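Local atomic coordinates of aminotransferase, class V family protein (Trichomonas vaginalis, PDB entry 5F8V), a protein that binds pyridoxal 5'-phosphate and probably catalyses the reversible transamination between phosphoserine and 2-oxoglutarate in the serine biosynthesis pathway. Residues Glu50-Ala55 against Asn240-Thr245; Asn70-Ala75 against Met231-Gln236; Ser79-Ala84 against Gly208-Ile213. All coordinates share one frame; numbering follows the deposited sequence.

Contact 1. Residues Glu50-Ala55 against Asn240-Thr245; sequences EEQKEA and NCMYNT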
loop_
_atom_site.group_PDB
_atom_site.type_symbol
_atom_site.label_atom_id
_atom_site.label_comp_id
_atom_site.label_asym_id
_atom_site.label_seq_id
_atom_site.Cartn_x
_atom_site.Cartn_y
_atom_site.Cartn_z
ATOM N N GLU A 50 2.894 -19.540 -2.834
ATOM C CA GLU A 50 4.159 -20.071 -2.304
ATOM C C GLU A 50 5.100 -18.965 -1.810
ATOM O O GLU A 50 5.684 -19.086 -0.732
ATOM C CB GLU A 50 4.884 -20.906 -3.362
ATOM C CG GLU A 50 4.261 -22.263 -3.625
ATOM C CD GLU A 50 5.070 -23.095 -4.612
ATOM O OE1 GLU A 50 5.411 -22.582 -5.703
ATOM O OE2 GLU A 50 5.367 -24.268 -4.298
ATOM N N GLU A 51 5.251 -17.902 -2.604
ATOM C CA GLU A 51 6.139 -16.787 -2.246
ATOM C C GLU A 51 5.723 -16.138 -0.932
ATOM O O GLU A 51 6.559 -15.879 -0.070
ATOM C CB GLU A 51 6.167 -15.730 -3.360
ATOM C CG GLU A 51 7.028 -14.488 -3.085
ATOM C CD GLU A 51 8.526 -14.760 -3.004
ATOM O OE1 GLU A 51 8.989 -15.863 -3.349
ATOM O OE2 GLU A 51 9.263 -13.842 -2.607
ATOM N N GLN A 52 4.431 -15.877 -0.786
ATOM C CA GLN A 52 3.934 -15.196 0.407
ATOM C C GLN A 52 4.005 -16.085 1.631
ATOM O O GLN A 52 4.335 -15.617 2.712
ATOM C CB GLN A 52 2.513 -14.699 0.210
ATOM C CG GLN A 52 2.037 -13.851 1.382
ATOM C CD GLN A 52 0.772 -13.089 1.080
ATOM O OE1 GLN A 52 0.637 -12.494 0.014
ATOM N NE2 GLN A 52 -0.150 -13.067 2.037
ATOM N N LYS A 53 3.674 -17.360 1.448
ATOM C CA LYS A 53 3.851 -18.375 2.487
ATOM C C LYS A 53 5.305 -18.389 2.946
ATOM O O LYS A 53 5.581 -18.261 4.132
ATOM C CB LYS A 53 3.440 -19.755 1.954
ATOM C CG LYS A 53 3.438 -20.889 2.964
ATOM C CD LYS A 53 3.046 -22.198 2.270
ATOM C CE LYS A 53 3.557 -23.429 3.003
ATOM N NZ LYS A 53 3.606 -24.627 2.116
ATOM N N GLU A 54 6.218 -18.510 1.986
ATOM C CA GLU A 54 7.655 -18.515 2.258
ATOM C C GLU A 54 8.107 -17.237 2.986
ATOM O O GLU A 54 8.820 -17.311 3.990
ATOM C CB GLU A 54 8.437 -18.695 0.951
ATOM C CG GLU A 54 9.945 -18.803 1.121
ATOM C CD GLU A 54 10.669 -18.801 -0.208
ATOM O OE1 GLU A 54 11.462 -17.864 -0.460
ATOM O OE2 GLU A 54 10.439 -19.726 -1.005
ATOM N N ALA A 55 7.674 -16.077 2.490
ATOM C CA ALA A 55 8.018 -14.787 3.115
ATOM C C ALA A 55 7.574 -14.716 4.579
ATOM O O ALA A 55 8.314 -14.222 5.444
ATOM C CB ALA A 55 7.418 -13.641 2.321
ATOM N N ASN A 240 -5.633 -15.258 5.189
ATOM C CA ASN A 240 -4.185 -15.357 4.921
ATOM C C ASN A 240 -3.585 -14.112 4.246
ATOM O O ASN A 240 -2.787 -14.224 3.313
ATOM C CB ASN A 240 -3.881 -16.615 4.089
ATOM C CG ASN A 240 -4.320 -17.894 4.780
ATOM O OD1 ASN A 240 -3.773 -18.269 5.819
ATOM N ND2 ASN A 240 -5.312 -18.573 4.207
ATOM N N CYS A 241 -4.002 -12.937 4.726
ATOM C CA CYS A 241 -3.658 -11.631 4.136
ATOM C C CYS A 241 -3.986 -11.475 2.650
ATOM O O CYS A 241 -3.395 -10.636 1.964
ATOM C CB CYS A 241 -2.192 -11.283 4.397
ATOM S SG CYS A 241 -1.877 -11.015 6.136
ATOM N N MET A 242 -4.953 -12.258 2.176
ATOM C CA MET A 242 -5.392 -12.232 0.792
ATOM C C MET A 242 -6.920 -12.188 0.758
ATOM O O MET A 242 -7.569 -12.889 -0.023
ATOM C CB MET A 242 -4.816 -13.434 0.027
ATOM C CG MET A 242 -3.323 -13.301 -0.237
ATOM S SD MET A 242 -2.646 -14.526 -1.379
ATOM C CE MET A 242 -1.981 -15.734 -0.230
ATOM N N TYR A 243 -7.487 -11.351 1.628
ATOM C CA TYR A 243 -8.902 -11.026 1.552
ATOM C C TYR A 243 -9.125 -10.279 0.247
ATOM O O TYR A 243 -10.095 -10.522 -0.468
ATOM C CB TYR A 243 -9.349 -10.172 2.743
ATOM C CG TYR A 243 -10.740 -9.600 2.566
ATOM C CD1 TYR A 243 -10.928 -8.268 2.180
ATOM C CD2 TYR A 243 -11.874 -10.399 2.749
ATOM C CE1 TYR A 243 -12.201 -7.748 1.992
ATOM C CE2 TYR A 243 -13.154 -9.885 2.571
ATOM C CZ TYR A 243 -13.313 -8.560 2.193
ATOM O OH TYR A 243 -14.585 -8.048 2.014
ATOM N N ASN A 244 -8.226 -9.341 -0.027
ATOM C CA ASN A 244 -8.144 -8.690 -1.327
ATOM C C ASN A 244 -6.708 -8.850 -1.815
ATOM O O ASN A 244 -5.949 -9.632 -1.238
ATOM C CB ASN A 244 -8.599 -7.224 -1.223
ATOM C CG ASN A 244 -7.619 -6.345 -0.454
ATOM O OD1 ASN A 244 -7.031 -6.760 0.550
ATOM N ND2 ASN A 244 -7.448 -5.114 -0.924
ATOM N N THR A 245 -6.332 -8.144 -2.878
ATOM C CA THR A 245 -4.999 -8.304 -3.439
ATOM C C THR A 245 -3.938 -7.690 -2.512
ATOM O O THR A 245 -3.990 -6.497 -2.216
ATOM C CB THR A 245 -4.892 -7.671 -4.837
ATOM O OG1 THR A 245 -6.067 -7.985 -5.596
ATOM C CG2 THR A 245 -3.662 -8.201 -5.573
#
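Gln52 and Cys241 mark the nearest approach of the two backbones, with 9.2 Å between their CA atoms, a gap that long side chains span, chiefly Gln52. Residues 50-55 belong to helix 46-63, whereas residues 240-245 form an irregular loop where helix 233-238 ends. Asn240, at positive phi (50°), is the C-prime residue of the Schellman motif closing that helix, a conformation that asparagine tolerates well. In Gln52, chi1 (-173°) swings CG to the far side from the backbone N, and the extended chain carries the amide out to the loop. There NE2 comes within 3.1 Å of Asn240 O, at too poor an angle for a hydrogen bond, and lies 3.6 Å from Cys241 CB. Met242 arrives from the opposite direction, its flexible thioether bent so that CE sits 4.0 Å from Gln52 CD. The amide has a firmer anchor in Trp48, whose NE1 bonds to Gln52 OE1. Further along the loop, Asn244 and Thr245 hydrogen-bond to the modified lysine (LLP) of the second subunit; such sharing of the active site across the dimer interface is typical of fold type I PLP enzymes.

Contact 2. Residues Asn70-Ala75 against Met231-Gln236; sequences NILFVA and MDYRIQ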
loop_
_atom_site.group_PDB
_atom_site.type_symbol
_atom_site.label_atom_id
_atom_site.label_comp_id
_atom_site.label_asym_id
_atom_site.label_seq_id
_atom_site.Cartn_x
_atom_site.Cartn_y
_atom_site.Cartn_z
ATOM N N ASN A 70 0.121 -14.375 15.130
ATOM C CA ASN A 70 -0.086 -14.277 13.679
ATOM C C ASN A 70 0.869 -13.242 13.076
ATOM O O ASN A 70 1.231 -12.276 13.748
ATOM C CB ASN A 70 -1.516 -13.840 13.350
ATOM C CG ASN A 70 -2.562 -14.802 13.882
ATOM O OD1 ASN A 70 -2.612 -15.959 13.481
ATOM N ND2 ASN A 70 -3.406 -14.321 14.778
ATOM N N ILE A 71 1.247 -13.445 11.812
ATOM C CA ILE A 71 2.085 -12.506 11.067
ATOM C C ILE A 71 1.279 -12.011 9.876
ATOM O O ILE A 71 0.772 -12.817 9.088
ATOM C CB ILE A 71 3.411 -13.153 10.598
ATOM C CG1 ILE A 71 4.217 -13.664 11.805
ATOM C CG2 ILE A 71 4.250 -12.149 9.803
ATOM C CD1 ILE A 71 5.447 -14.478 11.447
ATOM N N LEU A 72 1.149 -10.687 9.749
ATOM C CA LEU A 72 0.428 -10.085 8.623
ATOM C C LEU A 72 1.345 -9.227 7.768
ATOM O O LEU A 72 2.218 -8.546 8.277
ATOM C CB LEU A 72 -0.730 -9.209 9.122
ATOM C CG LEU A 72 -1.746 -9.798 10.098
ATOM C CD1 LEU A 72 -2.855 -8.785 10.336
ATOM C CD2 LEU A 72 -2.340 -11.099 9.589
ATOM N N PHE A 73 1.135 -9.291 6.461
ATOM C CA PHE A 73 1.609 -8.288 5.519
ATOM C C PHE A 73 0.360 -7.557 5.079
ATOM O O PHE A 73 -0.581 -8.194 4.591
ATOM C CB PHE A 73 2.262 -8.937 4.300
ATOM C CG PHE A 73 3.540 -9.657 4.608
ATOM C CD1 PHE A 73 4.721 -8.947 4.786
ATOM C CD2 PHE A 73 3.572 -11.046 4.714
ATOM C CE1 PHE A 73 5.911 -9.606 5.067
ATOM C CE2 PHE A 73 4.760 -11.709 5.001
ATOM C CZ PHE A 73 5.928 -10.992 5.177
ATOM N N VAL A 74 0.345 -6.236 5.243
ATOM C CA VAL A 74 -0.821 -5.416 4.873
ATOM C C VAL A 74 -0.450 -4.218 4.008
ATOM O O VAL A 74 0.687 -3.748 4.029
ATOM C CB VAL A 74 -1.597 -4.937 6.120
ATOM C CG1 VAL A 74 -2.309 -6.121 6.756
ATOM C CG2 VAL A 74 -0.677 -4.250 7.138
ATOM N N ALA A 75 -1.414 -3.756 3.215
ATOM C CA ALA A 75 -1.271 -2.514 2.467
ATOM C C ALA A 75 -1.301 -1.367 3.466
ATOM O O ALA A 75 -1.951 -1.468 4.498
ATOM C CB ALA A 75 -2.398 -2.361 1.457
ATOM N N MET A 231 -9.102 -3.327 7.453
ATOM C CA MET A 231 -8.334 -2.947 8.637
ATOM C C MET A 231 -8.716 -3.724 9.906
ATOM O O MET A 231 -8.163 -3.451 10.983
ATOM C CB MET A 231 -8.492 -1.440 8.891
ATOM C CG MET A 231 -7.965 -0.560 7.766
ATOM S SD MET A 231 -8.378 1.181 7.978
ATOM C CE MET A 231 -7.570 1.541 9.531
ATOM N N ASP A 232 -9.663 -4.659 9.795
ATOM C CA ASP A 232 -9.973 -5.592 10.877
ATOM C C ASP A 232 -8.984 -6.731 10.733
ATOM O O ASP A 232 -9.039 -7.483 9.755
ATOM C CB ASP A 232 -11.418 -6.096 10.762
ATOM C CG ASP A 232 -11.853 -6.968 11.947
ATOM O OD1 ASP A 232 -11.008 -7.492 12.712
ATOM O OD2 ASP A 232 -13.075 -7.146 12.101
ATOM N N TYR A 233 -8.071 -6.852 11.694
ATOM C CA TYR A 233 -6.973 -7.803 11.575
ATOM C C TYR A 233 -7.440 -9.267 11.607
ATOM O O TYR A 233 -6.772 -10.126 11.038
ATOM C CB TYR A 233 -5.898 -7.558 12.639
ATOM C CG TYR A 233 -5.111 -6.254 12.513
ATOM C CD1 TYR A 233 -4.571 -5.831 11.290
ATOM C CD2 TYR A 233 -4.869 -5.463 13.636
ATOM C CE1 TYR A 233 -3.838 -4.646 11.194
ATOM C CE2 TYR A 233 -4.141 -4.283 13.551
ATOM C CZ TYR A 233 -3.623 -3.876 12.337
ATOM O OH TYR A 233 -2.895 -2.696 12.286
ATOM N N ARG A 234 -8.576 -9.538 12.255
ATOM C CA ARG A 234 -9.228 -10.860 12.199
ATOM C C ARG A 234 -9.542 -11.260 10.765
ATOM O O ARG A 234 -9.278 -12.391 10.366
ATOM C CB ARG A 234 -10.544 -10.862 12.990
ATOM C CG ARG A 234 -10.366 -10.710 14.486
ATOM C CD ARG A 234 -11.528 -9.981 15.146
ATOM N NE ARG A 234 -11.075 -9.366 16.388
ATOM C CZ ARG A 234 -10.360 -8.244 16.474
ATOM N NH1 ARG A 234 -10.017 -7.553 15.382
ATOM N NH2 ARG A 234 -9.995 -7.794 17.670
ATOM N N ILE A 235 -10.102 -10.320 9.999
ATOM C CA ILE A 235 -10.409 -10.549 8.578
ATOM C C ILE A 235 -9.126 -10.874 7.794
ATOM O O ILE A 235 -9.140 -11.769 6.954
ATOM C CB ILE A 235 -11.224 -9.368 7.952
ATOM C CG1 ILE A 235 -12.730 -9.559 8.179
ATOM C CG2 ILE A 235 -11.021 -9.251 6.441
ATOM C CD1 ILE A 235 -13.146 -9.688 9.624
ATOM N N GLN A 236 -8.030 -10.159 8.074
ATOM C CA GLN A 236 -6.729 -10.445 7.440
ATOM C C GLN A 236 -6.235 -11.860 7.762
ATOM O O GLN A 236 -5.873 -12.611 6.860
ATOM C CB GLN A 236 -5.654 -9.426 7.865
ATOM C CG GLN A 236 -5.858 -8.007 7.348
ATOM C CD GLN A 236 -5.824 -7.897 5.835
ATOM O OE1 GLN A 236 -5.240 -8.736 5.142
ATOM N NE2 GLN A 236 -6.463 -6.860 5.311
#
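Leu72 and Val74 turn the same face of strand 69-75 toward Tyr233 and Gln236 of the short helix 233-238. The strand is one of the two edge strands, within this chain, of the seven-stranded mixed sheet characteristic of fold type I PLP enzymes, and the helix packs against it. The contact between them is one of van der Waals packing, with no hydrogen bond crossing it. Leu72 CD1 meets the Tyr233 ring obliquely, 3.5 Å from its CD1, and also touches Gln236 CB at 3.8 Å. Val74 CG1 lies 4.0 Å from Gln236 CD, so the glutamine offers its aliphatic stem and the carbon of its amide to the two branched side chains. The bend at chi2 (-62°) lays the amide carbon beside Val74, and NE2 bonds to Thr230 O. Polar bonds are made around this apolar patch: Tyr233 OH reaches past it to Gln81 OE1, allowing an amphipathic ring to serve both environments. Further polar bonds cluster at the start of the helix, with Asp232 as N-cap. Asp232 OD1 accepts from Arg234 N at 3.2 Å and, in a salt bridge, from Arg234 NH1 at 2.8 Å, the two donors approaching from opposite faces of the carboxylate plane.

Contact 3. Residues Ser79-Ala84 against Gly208-Ile213; sequences SLQFSA and GMSVVI
Gln81 alone carries the helical side of this contact, and it meets Ser210 and Val212, two residues apart on strand 209-215, so that both side chains point to the helix. The closer-packed part is the amide end of the glutamine. Its NE2 is 3.9 Å from Ser210 OG, a van der Waals approach too long for a hydrogen bond, while OE1 lies 4.0 Å from Val212 CG2. CG, anti to the carbonyl carbon (chi1 -45°), comes to 4.1 Å from Ser210 OG, and the bend at chi2 (-41°) then sets the course of the amide. Each polar atom has a partner outside the two segments: OE1 has Tyr233 OH, NE2 has Gly77 O in a weak bond, and Ser210 OG has Gly76 O. A small serine and a beta-branched valine suit a strand face lying under a helix. To either side of Gln81 the fit is looser: neither Leu80 nor Ala84 touches 208-213, yet both are buried, packing on Met231, with Ala84 also on Tyr233 and Leu80 on Thr230 of the second subunit. Ser79 OG binds the cofactor phosphate. Helix 78-89 thus lies over the sheet, with Gln81 also touching Val74 on strand 69-75 and Phe197 on strand 193-199, which flank strand 209-215.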
loop_
_atom_site.group_PDB
_atom_site.type_symbol
_atom_site.label_atom_id
_atom_site.label_comp_id
_atom_site.label_asym_id
_atom_site.label_seq_id
_atom_site.Cartn_x
_atom_site.Cartn_y
_atom_site.Cartn_z
ATOM N N SER A 79 1.221 4.893 9.624
ATOM C CA SER A 79 0.166 5.831 10.026
ATOM C C SER A 79 -1.242 5.248 9.927
ATOM O O SER A 79 -2.109 5.585 10.732
ATOM C CB SER A 79 0.239 7.120 9.214
ATOM O OG SER A 79 1.526 7.700 9.319
ATOM N N LEU A 80 -1.471 4.384 8.944
ATOM C CA LEU A 80 -2.736 3.652 8.863
ATOM C C LEU A 80 -2.903 2.686 10.044
ATOM O O LEU A 80 -4.018 2.522 10.557
ATOM C CB LEU A 80 -2.848 2.894 7.524
ATOM C CG LEU A 80 -4.231 2.298 7.207
ATOM C CD1 LEU A 80 -5.302 3.382 7.104
ATOM C CD2 LEU A 80 -4.191 1.473 5.929
ATOM N N GLN A 81 -1.805 2.066 10.492
ATOM C CA GLN A 81 -1.872 1.163 11.645
ATOM C C GLN A 81 -2.120 1.928 12.957
ATOM O O GLN A 81 -2.760 1.386 13.854
ATOM C CB GLN A 81 -0.636 0.256 11.772
ATOM C CG GLN A 81 -0.142 -0.418 10.489
ATOM C CD GLN A 81 -1.251 -0.942 9.595
ATOM O OE1 GLN A 81 -2.198 -1.576 10.066
ATOM N NE2 GLN A 81 -1.133 -0.688 8.293
ATOM N N PHE A 82 -1.678 3.183 13.057
ATOM C CA PHE A 82 -2.070 4.035 14.211
ATOM C C PHE A 82 -3.597 4.090 14.378
ATOM O O PHE A 82 -4.102 4.110 15.496
ATOM C CB PHE A 82 -1.584 5.494 14.095
ATOM C CG PHE A 82 -0.092 5.682 13.981
ATOM C CD1 PHE A 82 0.829 4.663 14.250
ATOM C CD2 PHE A 82 0.402 6.949 13.639
ATOM C CE1 PHE A 82 2.189 4.894 14.141
ATOM C CE2 PHE A 82 1.761 7.177 13.539
ATOM C CZ PHE A 82 2.655 6.149 13.791
ATOM N N SER A 83 -4.317 4.145 13.263
ATOM C CA SER A 83 -5.776 4.130 13.278
ATOM C C SER A 83 -6.318 2.742 13.612
ATOM O O SER A 83 -7.217 2.610 14.448
ATOM C CB SER A 83 -6.322 4.569 11.930
ATOM O OG SER A 83 -5.752 5.794 11.525
ATOM N N ALA A 84 -5.757 1.716 12.980
ATOM C CA ALA A 84 -6.246 0.347 13.134
ATOM C C ALA A 84 -6.042 -0.217 14.537
ATOM O O ALA A 84 -6.855 -1.013 14.997
ATOM C CB ALA A 84 -5.623 -0.571 12.087
ATOM N N GLY A 208 4.476 1.700 1.313
ATOM C CA GLY A 208 3.129 1.254 0.956
ATOM C C GLY A 208 2.688 -0.014 1.673
ATOM O O GLY A 208 1.524 -0.409 1.540
ATOM N N MET A 209 3.598 -0.640 2.429
ATOM C CA MET A 209 3.347 -1.925 3.083
ATOM C C MET A 209 3.870 -1.933 4.518
ATOM O O MET A 209 4.919 -1.349 4.807
ATOM C CB MET A 209 4.013 -3.060 2.291
ATOM C CG MET A 209 3.754 -4.471 2.822
ATOM S SD MET A 209 4.962 -5.070 4.022
ATOM C CE MET A 209 6.293 -5.516 2.912
ATOM N N SER A 210 3.133 -2.615 5.398
ATOM C CA SER A 210 3.526 -2.803 6.795
ATOM C C SER A 210 3.431 -4.272 7.196
ATOM O O SER A 210 2.589 -5.021 6.676
ATOM C CB SER A 210 2.629 -1.990 7.736
ATOM O OG SER A 210 2.670 -0.601 7.458
ATOM N N VAL A 211 4.297 -4.668 8.127
ATOM C CA VAL A 211 4.161 -5.928 8.841
ATOM C C VAL A 211 3.418 -5.653 10.139
ATOM O O VAL A 211 3.741 -4.699 10.849
ATOM C CB VAL A 211 5.543 -6.563 9.128
ATOM C CG1 VAL A 211 5.488 -7.574 10.268
ATOM C CG2 VAL A 211 6.081 -7.205 7.859
ATOM N N VAL A 212 2.424 -6.494 10.442
ATOM C CA VAL A 212 1.749 -6.462 11.736
ATOM C C VAL A 212 1.836 -7.866 12.338
ATOM O O VAL A 212 1.450 -8.849 11.700
ATOM C CB VAL A 212 0.279 -5.998 11.622
ATOM C CG1 VAL A 212 -0.274 -5.647 12.995
ATOM C CG2 VAL A 212 0.152 -4.795 10.696
ATOM N N ILE A 213 2.370 -7.948 13.553
ATOM C CA ILE A 213 2.518 -9.205 14.280
ATOM C C ILE A 213 1.638 -9.114 15.510
ATOM O O ILE A 213 1.831 -8.212 16.330
ATOM C CB ILE A 213 3.990 -9.450 14.675
ATOM C CG1 ILE A 213 4.832 -9.672 13.410
ATOM C CG2 ILE A 213 4.109 -10.640 15.629
ATOM C CD1 ILE A 213 6.327 -9.769 13.650
#

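Strands 69-75 and 209-215 are neighbours in one sheet, so contacts 2 and 3 share a foundation: Leu72 N bonds to Val212 O at 2.7 Å, and the hydroxyl of Tyr233 ties helix 233-238 to Gln81 of helix 78-89 on the same face of the sheet. In both, every touching residue is buried, with contact 3 lying closer to the centre of the chain. Contact 1 is more peripheral, includes the exposed Asn240, and joins a helix to a loop without involving the sheet. It meets contact 2 at Cys241, whose N bonds back to Gln236 O and whose SG packs on Leu72 CD2. Glutamine recurs in all three, reaching a loop in contact 1, lending aliphatic atoms in contact 2 and presenting its amide to a strand in contact 3.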